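Local coordinates for protein ftsY (Mycoplasma mycoides, PDB 1ZU4) that serves as the receptor for the signal recognition particle, here as its NG domain, a helical bundle joined to a P-loop NTPase fold, at residues M11-F16 with S266-G271; M51-K56 with I276-N281; L55-L60 with Y83-D88; T120-M125 with Q150-W155; V136-A141 with V164-A169. All coordinates share one frame; numbering follows the deposited sequence.

Interaction 1: residues M11-F16 with S266-G271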
# COMPACT_ATOMS: atom_id res chain seq x y z
N MET A 11 -11.96 -6.69 3.03
CA MET A 11 -11.47 -8.05 3.01
C MET A 11 -12.60 -9.00 2.72
O MET A 11 -12.40 -10.20 2.78
CB MET A 11 -10.79 -8.38 4.34
CG MET A 11 -9.70 -7.36 4.71
SD MET A 11 -8.26 -7.38 3.63
CE MET A 11 -7.70 -9.10 3.83
N LEU A 12 -13.78 -8.49 2.37
CA LEU A 12 -14.92 -9.38 2.16
C LEU A 12 -14.69 -10.46 1.11
O LEU A 12 -14.99 -11.64 1.35
CB LEU A 12 -16.16 -8.56 1.82
CG LEU A 12 -17.52 -9.22 1.78
CD1 LEU A 12 -17.84 -9.87 3.14
CD2 LEU A 12 -18.52 -8.10 1.45
N LYS A 13 -14.20 -10.07 -0.08
CA LYS A 13 -14.05 -11.03 -1.17
C LYS A 13 -12.91 -12.01 -0.88
O LYS A 13 -13.05 -13.18 -1.15
CB LYS A 13 -13.74 -10.35 -2.51
CG LYS A 13 -14.91 -9.68 -3.21
CD LYS A 13 -14.55 -9.44 -4.67
CE LYS A 13 -15.68 -8.75 -5.40
NZ LYS A 13 -15.69 -7.29 -5.14
N SER A 14 -11.77 -11.52 -0.36
CA SER A 14 -10.63 -12.41 -0.11
C SER A 14 -10.92 -13.37 1.05
O SER A 14 -10.49 -14.54 1.04
CB SER A 14 -9.32 -11.61 0.12
OG SER A 14 -9.51 -10.68 1.16
N ALA A 15 -11.65 -12.89 2.06
CA ALA A 15 -12.02 -13.71 3.19
C ALA A 15 -12.99 -14.81 2.77
O ALA A 15 -12.89 -15.94 3.22
CB ALA A 15 -12.63 -12.86 4.27
N PHE A 16 -13.92 -14.49 1.88
CA PHE A 16 -14.83 -15.49 1.37
C PHE A 16 -14.10 -16.65 0.65
O PHE A 16 -14.42 -17.82 0.89
CB PHE A 16 -15.83 -14.90 0.38
CG PHE A 16 -16.75 -15.96 -0.19
CD1 PHE A 16 -17.83 -16.43 0.57
CD2 PHE A 16 -16.48 -16.54 -1.44
CE1 PHE A 16 -18.65 -17.47 0.06
CE2 PHE A 16 -17.31 -17.57 -1.95
CZ PHE A 16 -18.38 -18.02 -1.20
N SER A 266 -11.74 -5.28 -4.10
CA SER A 266 -12.05 -5.85 -5.41
C SER A 266 -11.22 -7.12 -5.65
O SER A 266 -11.36 -7.80 -6.68
CB SER A 266 -11.73 -4.83 -6.52
OG SER A 266 -12.22 -3.52 -6.22
N THR A 267 -10.38 -7.45 -4.67
CA THR A 267 -9.41 -8.53 -4.73
C THR A 267 -9.94 -9.79 -4.01
O THR A 267 -10.34 -9.71 -2.84
CB THR A 267 -8.09 -8.07 -4.06
OG1 THR A 267 -7.63 -6.88 -4.72
CG2 THR A 267 -7.05 -9.11 -4.09
N SER A 268 -9.91 -10.92 -4.72
CA SER A 268 -10.33 -12.21 -4.16
C SER A 268 -9.20 -13.05 -3.57
O SER A 268 -9.46 -14.01 -2.89
CB SER A 268 -11.10 -13.03 -5.22
OG SER A 268 -12.41 -12.49 -5.41
N LYS A 269 -7.94 -12.66 -3.81
CA LYS A 269 -6.82 -13.46 -3.30
C LYS A 269 -6.01 -12.74 -2.25
O LYS A 269 -5.11 -11.93 -2.57
CB LYS A 269 -5.90 -13.88 -4.45
CG LYS A 269 -6.64 -14.66 -5.57
CD LYS A 269 -7.60 -15.73 -5.01
CE LYS A 269 -8.19 -16.57 -6.13
NZ LYS A 269 -7.08 -17.00 -7.02
N GLY A 270 -6.27 -13.06 -0.98
CA GLY A 270 -5.68 -12.31 0.13
C GLY A 270 -4.24 -12.60 0.51
O GLY A 270 -3.75 -12.09 1.51
N GLY A 271 -3.54 -13.43 -0.26
CA GLY A 271 -2.15 -13.66 0.05
C GLY A 271 -1.26 -12.51 -0.41
O GLY A 271 -0.04 -12.48 -0.11
O HOH W 1 -7.90 -15.20 -0.05
O HOH W 2 -10.80 -8.72 -0.35
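K13 and S14, in the first turn of helix 12-27, approach the backbone of 266-271 in different ways. K13 runs its methylenes past the peptide: CB is 3.5 Å from T267 O, and CD lies 3.8 Å from S268 OG. The ammonium group continues to the carbonyl of D265, to which NZ is hydrogen-bonded. A long aliphatic chain with a charged tip suits this exposed flank. S14 offers carbon to the loop. Its CB packs 3.6 Å from G270 N, where glycine brings no side chain, and its CA directs a C-H at S268 O, 3.4 Å away with an angle at H of 163°. The contact thus joins the first long helix of the N domain to the loop between strand 258-262 and helix 272-280 of the P-loop domain. This loop follows a TKMD sequence consistent with the TKxD motif of this P-loop family. S14 OG takes the crowded position between backbone N and carbonyl carbon (chi1 55°), which places it for a weak bond to M11 O at 3.3 Å. Water carries the polar link across: one molecule lies 2.9 Å from S14 O, donating to it, and accepts from G270 N at 2.8 Å.

Interaction 2: residues M51-K56 with I276-N281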
# COMPACT_ATOMS: atom_id res chain seq x y z
N MET A 51 5.37 -19.26 -3.09
CA MET A 51 5.98 -20.43 -2.51
C MET A 51 6.67 -20.25 -1.19
O MET A 51 6.50 -21.10 -0.27
CB MET A 51 7.00 -21.02 -3.49
CG MET A 51 6.42 -21.40 -4.82
SD MET A 51 7.63 -22.45 -5.73
CE MET A 51 8.83 -21.21 -6.15
N LYS A 52 7.48 -19.21 -1.08
CA LYS A 52 8.31 -19.04 0.10
C LYS A 52 7.42 -18.78 1.29
O LYS A 52 7.70 -19.25 2.37
CB LYS A 52 9.32 -17.88 -0.08
CG LYS A 52 10.36 -18.16 -1.17
CD LYS A 52 11.65 -17.36 -0.95
CE LYS A 52 12.86 -18.03 -1.65
NZ LYS A 52 13.02 -17.62 -3.08
N MET A 53 6.37 -17.99 1.09
CA MET A 53 5.39 -17.69 2.16
C MET A 53 4.54 -18.90 2.54
O MET A 53 4.28 -19.12 3.71
CB MET A 53 4.52 -16.50 1.75
CG MET A 53 5.25 -15.10 1.94
SD MET A 53 5.41 -14.81 3.75
CE MET A 53 6.38 -13.28 3.79
N VAL A 54 4.09 -19.68 1.54
CA VAL A 54 3.40 -20.95 1.83
C VAL A 54 4.26 -21.79 2.76
O VAL A 54 3.79 -22.26 3.78
CB VAL A 54 3.07 -21.75 0.54
CG1 VAL A 54 2.49 -23.15 0.86
CG2 VAL A 54 2.06 -20.97 -0.28
N LEU A 55 5.54 -21.95 2.40
CA LEU A 55 6.47 -22.73 3.19
C LEU A 55 6.66 -22.19 4.61
O LEU A 55 6.63 -22.93 5.58
CB LEU A 55 7.81 -22.79 2.45
CG LEU A 55 8.96 -23.47 3.19
CD1 LEU A 55 8.80 -24.95 3.02
CD2 LEU A 55 10.29 -22.98 2.66
N LYS A 56 6.87 -20.89 4.75
CA LYS A 56 7.03 -20.27 6.07
C LYS A 56 5.76 -20.40 6.94
O LYS A 56 5.85 -20.73 8.11
CB LYS A 56 7.45 -18.79 5.92
CG LYS A 56 7.90 -18.16 7.24
CD LYS A 56 8.24 -16.66 7.13
CE LYS A 56 9.68 -16.44 6.66
NZ LYS A 56 9.79 -16.72 5.20
N ILE A 276 3.83 -9.30 -1.16
CA ILE A 276 4.53 -8.02 -1.15
C ILE A 276 5.72 -8.06 -0.17
O ILE A 276 6.86 -7.74 -0.51
CB ILE A 276 3.54 -6.83 -0.83
CG1 ILE A 276 2.63 -6.59 -2.05
CG2 ILE A 276 4.31 -5.56 -0.45
CD1 ILE A 276 1.36 -5.82 -1.74
N LYS A 277 5.43 -8.44 1.07
CA LYS A 277 6.45 -8.58 2.10
C LYS A 277 7.62 -9.46 1.59
O LYS A 277 8.77 -9.08 1.76
CB LYS A 277 5.76 -9.18 3.34
CG LYS A 277 6.67 -9.73 4.41
CD LYS A 277 7.51 -8.59 4.95
CE LYS A 277 8.73 -9.13 5.67
NZ LYS A 277 8.45 -10.40 6.44
N GLU A 278 7.32 -10.59 0.95
CA GLU A 278 8.39 -11.50 0.47
C GLU A 278 9.18 -10.89 -0.69
O GLU A 278 10.40 -10.79 -0.61
CB GLU A 278 7.81 -12.87 0.04
CG GLU A 278 8.85 -13.86 -0.51
CD GLU A 278 9.83 -14.30 0.54
OE1 GLU A 278 9.45 -14.39 1.73
OE2 GLU A 278 10.99 -14.51 0.16
N LEU A 279 8.50 -10.50 -1.76
CA LEU A 279 9.21 -10.03 -2.93
C LEU A 279 9.90 -8.67 -2.75
O LEU A 279 11.01 -8.53 -3.20
CB LEU A 279 8.34 -10.00 -4.19
CG LEU A 279 9.18 -10.09 -5.49
CD1 LEU A 279 9.74 -11.52 -5.66
CD2 LEU A 279 8.40 -9.67 -6.74
N LEU A 280 9.23 -7.68 -2.13
CA LEU A 280 9.72 -6.29 -2.04
C LEU A 280 10.43 -6.00 -0.78
O LEU A 280 11.34 -5.23 -0.80
CB LEU A 280 8.57 -5.24 -2.20
CG LEU A 280 8.05 -5.09 -3.66
CD1 LEU A 280 7.04 -6.14 -4.00
CD2 LEU A 280 7.43 -3.71 -3.88
N ASN A 281 10.01 -6.64 0.31
CA ASN A 281 10.52 -6.39 1.65
C ASN A 281 10.39 -4.93 2.03
O ASN A 281 11.34 -4.32 2.59
CB ASN A 281 11.99 -6.82 1.75
CG ASN A 281 12.44 -6.97 3.16
OD1 ASN A 281 11.62 -7.21 4.05
ND2 ASN A 281 13.75 -6.79 3.40
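K52 and M53 of helix 51-64 both meet E278, whose side chain reaches across with CG anti to the backbone N (chi1 179°). The closest approach is carbon to oxygen: K52 CD lies 3.1 Å from E278 OE2, the two side chains crossing at about a right angle. M53 packs beside them. Its CG is 3.9 Å from E278 CB; the chain bends at chi2 (-70°), which sets SD, and M53 CE beyond it rests 3.6 Å from K277 CG. A flexible, unbranched thioether can lie along the aliphatic parts of charged residues. One turn further on, K56 brings NZ to 4.2 Å from E278 OE1, too far for a salt bridge. In the next shell, K277 NZ is hydrogen-bonded to Y86 O and D88 O, where helix 71-87 ends, an arrangement consistent with holding its chain beside M53. The helix segments behind these residues keep axes 9.8 Å apart at closest and run at 124°, joining the N-domain helix to helix 272-280 of the P-loop domain. The carboxylate of E278 thus sits near two lysine ammoniums without direct pairing, so any attraction is probably diffuse.

Interaction 3: residues L55-L60 with Y83-D88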
# COMPACT_ATOMS: atom_id res chain seq x y z
N LEU A 55 5.54 -21.95 2.40
CA LEU A 55 6.47 -22.73 3.19
C LEU A 55 6.66 -22.19 4.61
O LEU A 55 6.63 -22.93 5.58
CB LEU A 55 7.81 -22.79 2.45
CG LEU A 55 8.96 -23.47 3.19
CD1 LEU A 55 8.80 -24.95 3.02
CD2 LEU A 55 10.29 -22.98 2.66
N LYS A 56 6.87 -20.89 4.75
CA LYS A 56 7.03 -20.27 6.07
C LYS A 56 5.76 -20.40 6.94
O LYS A 56 5.85 -20.73 8.11
CB LYS A 56 7.45 -18.79 5.92
CG LYS A 56 7.90 -18.16 7.24
CD LYS A 56 8.24 -16.66 7.13
CE LYS A 56 9.68 -16.44 6.66
NZ LYS A 56 9.79 -16.72 5.20
N VAL A 57 4.58 -20.20 6.35
CA VAL A 57 3.32 -20.29 7.12
C VAL A 57 3.03 -21.74 7.54
O VAL A 57 2.68 -22.01 8.68
CB VAL A 57 2.14 -19.64 6.34
CG1 VAL A 57 0.78 -19.95 7.02
CG2 VAL A 57 2.33 -18.12 6.33
N SER A 58 3.15 -22.67 6.60
CA SER A 58 2.97 -24.10 6.90
C SER A 58 3.90 -24.55 8.02
O SER A 58 3.46 -25.26 8.94
CB SER A 58 3.23 -24.95 5.67
OG SER A 58 2.83 -26.31 5.91
N ASN A 59 5.17 -24.14 7.97
CA ASN A 59 6.14 -24.54 9.02
C ASN A 59 5.78 -24.01 10.39
O ASN A 59 5.85 -24.74 11.38
CB ASN A 59 7.57 -24.16 8.67
CG ASN A 59 8.16 -25.06 7.61
OD1 ASN A 59 9.13 -24.68 6.94
ND2 ASN A 59 7.57 -26.23 7.43
N LEU A 60 5.39 -22.74 10.45
CA LEU A 60 4.83 -22.15 11.66
C LEU A 60 3.59 -22.87 12.24
O LEU A 60 3.53 -23.12 13.44
CB LEU A 60 4.52 -20.68 11.41
CG LEU A 60 5.75 -19.77 11.50
CD1 LEU A 60 5.41 -18.41 10.93
CD2 LEU A 60 6.31 -19.70 12.96
N TYR A 83 0.15 -13.78 10.44
CA TYR A 83 0.68 -12.57 11.04
C TYR A 83 2.19 -12.67 11.26
O TYR A 83 2.93 -11.71 10.94
CB TYR A 83 -0.06 -12.33 12.37
CG TYR A 83 0.57 -11.30 13.22
CD1 TYR A 83 0.21 -9.94 13.08
CD2 TYR A 83 1.54 -11.65 14.15
CE1 TYR A 83 0.78 -9.00 13.85
CE2 TYR A 83 2.16 -10.70 14.90
CZ TYR A 83 1.75 -9.38 14.77
OH TYR A 83 2.34 -8.43 15.51
N GLN A 84 2.65 -13.78 11.85
CA GLN A 84 4.12 -13.96 12.09
C GLN A 84 4.99 -14.01 10.81
O GLN A 84 6.14 -13.52 10.78
CB GLN A 84 4.39 -15.17 13.00
CG GLN A 84 3.80 -14.91 14.39
CD GLN A 84 4.18 -15.97 15.41
OE1 GLN A 84 4.53 -17.10 15.07
NE2 GLN A 84 4.08 -15.60 16.67
N ALA A 85 4.42 -14.55 9.74
CA ALA A 85 5.12 -14.67 8.46
C ALA A 85 5.45 -13.28 7.93
O ALA A 85 6.54 -13.03 7.41
CB ALA A 85 4.28 -15.44 7.47
N TYR A 86 4.48 -12.39 8.06
CA TYR A 86 4.64 -10.99 7.67
C TYR A 86 5.57 -10.26 8.63
O TYR A 86 6.44 -9.51 8.19
CB TYR A 86 3.29 -10.29 7.65
CG TYR A 86 3.32 -8.89 7.09
CD1 TYR A 86 3.08 -8.67 5.74
CD2 TYR A 86 3.64 -7.77 7.91
CE1 TYR A 86 3.10 -7.41 5.19
CE2 TYR A 86 3.69 -6.46 7.36
CZ TYR A 86 3.39 -6.31 6.00
OH TYR A 86 3.40 -5.09 5.37
N THR A 87 5.37 -10.45 9.93
CA THR A 87 6.12 -9.66 10.91
C THR A 87 7.56 -10.19 11.13
O THR A 87 8.31 -9.57 11.85
CB THR A 87 5.39 -9.58 12.27
OG1 THR A 87 5.11 -10.91 12.72
CG2 THR A 87 4.08 -8.82 12.15
N ASP A 88 7.91 -11.35 10.55
CA ASP A 88 9.28 -11.88 10.56
C ASP A 88 10.16 -11.06 9.60
O ASP A 88 10.23 -11.32 8.39
CB ASP A 88 9.28 -13.39 10.21
CG ASP A 88 10.70 -13.97 10.06
OD1 ASP A 88 11.60 -13.60 10.85
OD2 ASP A 88 10.90 -14.80 9.14
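The amide oxygen OE1 of Q84 receives a hydrogen bond from K64 NZ, and the methyl CD2 of L60 lies beside it at 3.8 Å. The glutamine chain is extended beyond CG, and L60 also sets CD1 against Q84 CB at 4.0 Å, so one leucine covers both the root and the tip of the longer residue. Within 83-88, another polar atom has two donors: Y83 O accepts from T87 N and from T87 OG1, each at 2.9 Å. The hydroxyl approaches from above the carbonyl plane, 36° out of it, and T87 CG2 is left over one face of the Y83 ring, offset toward its rim. Across the contact the tightest apolar touch is V57 CG2 on A85 CB, 3.5 Å apart. Alanine suits this point, for its single methyl accepts the branched valine where the backbones come nearest. K56 flanks the pair, its CD 3.9 Å from A85 CA. A bend at chi3 (-85°) then turns CE to 3.2 Å from D88 OD2, while NZ stays 4.5 Å from that oxygen, beyond a salt bridge. The helix segments run at 129° to each other within the N-domain bundle. V57 also packs on L44 of helix 34-46, making a three-helix meeting point. On its other flank, helix 71-87 lays Y83 and Y86 against I301 of helix 301-308, and Y86 OH is hydrogen-bonded to I284 N at strand 284-288.

Interaction 4: residues T120-M125 with Q150-W155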
# COMPACT_ATOMS: atom_id res chain seq x y z
N THR A 120 -5.57 9.26 -7.51
CA THR A 120 -6.63 8.90 -6.57
C THR A 120 -6.08 8.74 -5.14
O THR A 120 -6.61 9.32 -4.20
CB THR A 120 -7.35 7.59 -7.04
OG1 THR A 120 -8.15 7.90 -8.19
CG2 THR A 120 -8.25 6.99 -5.97
N SER A 121 -5.00 7.97 -4.99
CA SER A 121 -4.45 7.67 -3.68
C SER A 121 -3.91 8.93 -3.05
O SER A 121 -4.02 9.13 -1.85
CB SER A 121 -3.31 6.63 -3.78
OG SER A 121 -3.78 5.38 -4.14
N LEU A 122 -3.31 9.79 -3.85
CA LEU A 122 -2.74 11.00 -3.30
C LEU A 122 -3.85 11.92 -2.77
O LEU A 122 -3.72 12.53 -1.71
CB LEU A 122 -1.91 11.69 -4.37
CG LEU A 122 -1.22 12.96 -3.95
CD1 LEU A 122 0.15 13.11 -4.59
CD2 LEU A 122 -2.15 14.06 -4.35
N ALA A 123 -4.95 12.00 -3.51
CA ALA A 123 -6.16 12.72 -3.07
C ALA A 123 -6.73 12.18 -1.74
O ALA A 123 -7.10 12.97 -0.87
CB ALA A 123 -7.24 12.65 -4.16
N LYS A 124 -6.75 10.85 -1.59
CA LYS A 124 -7.24 10.20 -0.39
C LYS A 124 -6.30 10.47 0.77
O LYS A 124 -6.77 10.68 1.87
CB LYS A 124 -7.43 8.70 -0.60
CG LYS A 124 -8.63 8.44 -1.54
CD LYS A 124 -8.91 6.99 -1.72
CE LYS A 124 -10.04 6.83 -2.75
NZ LYS A 124 -10.69 5.49 -2.61
N MET A 125 -5.00 10.49 0.50
CA MET A 125 -4.04 10.83 1.51
C MET A 125 -4.14 12.27 1.98
O MET A 125 -3.99 12.53 3.17
CB MET A 125 -2.64 10.52 1.06
CG MET A 125 -2.23 9.08 1.39
SD MET A 125 -0.49 9.08 1.18
CE MET A 125 0.13 9.35 2.82
N GLN A 150 -6.10 17.57 -14.12
CA GLN A 150 -7.57 17.72 -14.15
C GLN A 150 -8.22 16.98 -12.99
O GLN A 150 -9.09 17.53 -12.32
CB GLN A 150 -8.25 17.25 -15.47
CG GLN A 150 -7.53 17.39 -16.84
CD GLN A 150 -7.17 18.82 -17.23
OE1 GLN A 150 -6.56 19.56 -16.46
NE2 GLN A 150 -7.50 19.19 -18.47
N GLN A 151 -7.79 15.74 -12.75
CA GLN A 151 -8.31 14.91 -11.66
C GLN A 151 -8.14 15.59 -10.31
O GLN A 151 -9.09 15.70 -9.55
CB GLN A 151 -7.63 13.54 -11.62
CG GLN A 151 -8.05 12.62 -12.73
CD GLN A 151 -7.16 11.40 -12.86
OE1 GLN A 151 -6.69 10.84 -11.85
NE2 GLN A 151 -6.93 10.97 -14.09
N LEU A 152 -6.91 16.00 -10.00
CA LEU A 152 -6.62 16.69 -8.76
C LEU A 152 -7.52 17.91 -8.53
O LEU A 152 -8.07 18.10 -7.43
CB LEU A 152 -5.13 17.05 -8.70
CG LEU A 152 -4.26 15.81 -8.47
CD1 LEU A 152 -2.77 16.16 -8.52
CD2 LEU A 152 -4.63 15.09 -7.16
N GLU A 153 -7.70 18.71 -9.59
CA GLU A 153 -8.61 19.87 -9.56
C GLU A 153 -10.05 19.49 -9.24
O GLU A 153 -10.70 20.15 -8.43
CB GLU A 153 -8.61 20.62 -10.89
CG GLU A 153 -7.45 21.55 -11.06
CD GLU A 153 -7.24 21.87 -12.51
OE1 GLU A 153 -7.66 21.05 -13.36
OE2 GLU A 153 -6.67 22.93 -12.80
N GLU A 154 -10.53 18.43 -9.90
CA GLU A 154 -11.85 17.85 -9.65
C GLU A 154 -11.98 17.55 -8.17
O GLU A 154 -12.76 18.21 -7.48
CB GLU A 154 -12.06 16.56 -10.45
CG GLU A 154 -13.54 16.06 -10.49
CD GLU A 154 -13.66 14.55 -10.77
OE1 GLU A 154 -12.74 13.97 -11.41
OE2 GLU A 154 -14.70 13.94 -10.36
N TRP A 155 -11.18 16.58 -7.69
CA TRP A 155 -11.21 16.12 -6.30
C TRP A 155 -11.16 17.28 -5.30
O TRP A 155 -11.79 17.21 -4.23
CB TRP A 155 -10.05 15.17 -6.00
CG TRP A 155 -10.15 13.76 -6.52
CD1 TRP A 155 -9.67 13.29 -7.70
CD2 TRP A 155 -10.72 12.63 -5.84
NE1 TRP A 155 -9.92 11.94 -7.81
CE2 TRP A 155 -10.56 11.51 -6.69
CE3 TRP A 155 -11.35 12.45 -4.60
CZ2 TRP A 155 -11.02 10.23 -6.35
CZ3 TRP A 155 -11.81 11.17 -4.26
CH2 TRP A 155 -11.63 10.08 -5.13
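A123 sets its CB over one face of the W155 indole, 4.0 Å from the centroid of the five-membered ring and only 20° off the ring normal. This is a CH-pi contact, and a residue as small as alanine lets the broad aromatic plane lie close against the helix. W155 CG stands anti to its carbonyl carbon (chi1 -77°), which starts the ring on its way toward helix 118-131. Deeper in, L122 and L152 meet through their CD2 methyls at 3.9 Å, with the side chains crossing at about a right angle; both are buried, as suits branched apolar residues between helix and sheet. Along the far part of the indole the fit is slacker. T120 OG1 is 4.1 Å from W155 CZ2, and K124 CE stays 4.3 Å from W155 CH2, both coming at the ring obliquely. T120 is partly open to solvent, and its small polar hydroxyl suits this margin. K124 brings only CE near the ring and sends NZ to a hydrogen bond with K292 O, while R159 makes a cation-pi contact with the indole. The two helix segments run at 31° with axes 10.2 Å apart. Both lie against the mixed, mostly parallel sheet of the P-loop domain: L122 and L152 touch I138 of strand 136-140 and D198 of strand 194-198, and K124 reaches L296 of strand 296-298.

Interaction 5: residues V136-A141 with V164-A169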
# COMPACT_ATOMS: atom_id res chain seq x y z
N VAL A 136 -2.77 20.95 4.23
CA VAL A 136 -2.20 20.07 3.19
C VAL A 136 -2.09 20.74 1.83
O VAL A 136 -3.03 21.36 1.34
CB VAL A 136 -2.96 18.73 3.02
CG1 VAL A 136 -2.21 17.78 2.04
CG2 VAL A 136 -3.10 18.02 4.35
N LEU A 137 -0.93 20.57 1.20
CA LEU A 137 -0.68 21.08 -0.13
C LEU A 137 -0.29 19.91 -1.04
O LEU A 137 0.47 19.07 -0.65
CB LEU A 137 0.45 22.11 -0.08
CG LEU A 137 0.77 22.80 -1.42
CD1 LEU A 137 -0.40 23.65 -1.93
CD2 LEU A 137 2.03 23.66 -1.27
N ILE A 138 -0.87 19.89 -2.24
CA ILE A 138 -0.53 18.94 -3.30
C ILE A 138 0.22 19.65 -4.44
O ILE A 138 -0.16 20.77 -4.86
CB ILE A 138 -1.80 18.29 -3.89
CG1 ILE A 138 -2.51 17.43 -2.83
CG2 ILE A 138 -1.50 17.47 -5.12
CD1 ILE A 138 -3.99 17.27 -3.11
N ALA A 139 1.28 18.97 -4.92
CA ALA A 139 2.06 19.42 -6.05
C ALA A 139 1.74 18.47 -7.12
O ALA A 139 2.20 17.33 -7.09
CB ALA A 139 3.63 19.40 -5.75
N ALA A 140 0.96 18.93 -8.09
CA ALA A 140 0.61 18.19 -9.30
C ALA A 140 1.80 18.11 -10.27
O ALA A 140 1.77 18.71 -11.37
CB ALA A 140 -0.57 18.89 -10.00
N ALA A 141 2.82 17.33 -9.89
CA ALA A 141 4.07 17.26 -10.67
C ALA A 141 4.12 16.12 -11.66
O ALA A 141 5.17 15.87 -12.27
CB ALA A 141 5.28 17.21 -9.74
N VAL A 164 -7.03 21.43 2.06
CA VAL A 164 -6.18 20.90 1.00
C VAL A 164 -6.16 21.86 -0.19
O VAL A 164 -7.21 22.14 -0.79
CB VAL A 164 -6.61 19.53 0.46
CG1 VAL A 164 -5.62 19.05 -0.62
CG2 VAL A 164 -6.78 18.48 1.58
N ASP A 165 -4.95 22.32 -0.53
CA ASP A 165 -4.68 23.25 -1.63
C ASP A 165 -3.82 22.55 -2.67
O ASP A 165 -3.19 21.55 -2.35
CB ASP A 165 -3.95 24.49 -1.10
CG ASP A 165 -4.81 25.29 -0.13
OD1 ASP A 165 -6.03 25.38 -0.36
OD2 ASP A 165 -4.25 25.83 0.86
N LEU A 166 -3.81 23.10 -3.89
CA LEU A 166 -3.12 22.50 -5.06
C LEU A 166 -2.26 23.52 -5.78
O LEU A 166 -2.74 24.62 -6.12
CB LEU A 166 -4.15 22.01 -6.08
CG LEU A 166 -3.57 21.32 -7.33
CD1 LEU A 166 -3.14 19.88 -7.02
CD2 LEU A 166 -4.55 21.34 -8.46
N VAL A 167 -1.02 23.13 -6.05
CA VAL A 167 -0.13 23.87 -6.95
C VAL A 167 0.04 23.05 -8.23
O VAL A 167 0.23 21.82 -8.19
CB VAL A 167 1.26 24.18 -6.27
CG1 VAL A 167 2.23 24.80 -7.25
CG2 VAL A 167 1.06 25.14 -5.09
N LYS A 168 -0.03 23.71 -9.38
CA LYS A 168 0.08 22.98 -10.66
C LYS A 168 0.91 23.79 -11.66
O LYS A 168 1.32 24.90 -11.36
CB LYS A 168 -1.32 22.70 -11.23
CG LYS A 168 -2.22 23.93 -11.29
CD LYS A 168 -3.42 23.71 -12.18
CE LYS A 168 -4.37 24.89 -12.12
NZ LYS A 168 -5.04 25.05 -13.46
N ALA A 169 1.17 23.20 -12.82
CA ALA A 169 1.82 23.85 -13.96
C ALA A 169 0.84 24.74 -14.73
O ALA A 169 -0.33 24.35 -14.95
CB ALA A 169 2.35 22.77 -14.89
O HOH W 3 0.52 20.23 -13.10
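Strands 136-140 and 164-167 are the two strands of a beta-alpha-beta unit, with helix 146-156 between them in sequence; 164-167 is the outermost strand on this side of the P-loop domain's sheet and 136-140 is its inner neighbour. Pairing is parallel, so each strand uses alternate residues as donor and acceptor. D165 N bonds to V136 O at 2.8 Å, and D165 O takes I138 N at 2.9 Å. I138 O then receives V167 N at 2.8 Å, almost straight at 177°, and V167 O accepts A140 N at 3.0 Å. Side chains alternate between the two faces. I138, V164 and L166 share one, beneath helices 118-131 and 146-156; there I138 CD1 presses V164 CG1 and I138 CG2 meets L166 CD1, both 3.5 Å apart and tight for carbons. Beta-branched isoleucine and valine suit extended backbone and close packing. L137 and V167 share the other face with helix 176-189. D165, polar and partly exposed, lies on that side too, and its OD2 is hydrogen-bonded to Y192 OH. At the far end A140 centres an inverse gamma turn, and a water donates to A140 O at 2.6 Å while accepting from A169 N at 3.1 Å.

Overall arrangement
The contacts fall into two groups. Interactions 2 and 3 have centres 9 Å apart and share K56 on helix 51-64; M53 CE of interaction 2 packs 3.6 Å from A85 O of interaction 3. Interaction 1 lies about 18 Å from interaction 2, centre to centre, and like it joins the N-terminal helices to the P-loop domain. Interactions 4 and 5 form the other group, 10 Å apart between centres, linked by a salt bridge from K168 NZ to E153 OE2 (2.8 Å). L152 of interaction 4 touches the probable P-loop, whose backbone amides hold a sulfate. Interactions 3 and 5 are about 41 Å apart between centres, on opposite sides of the chain's centre.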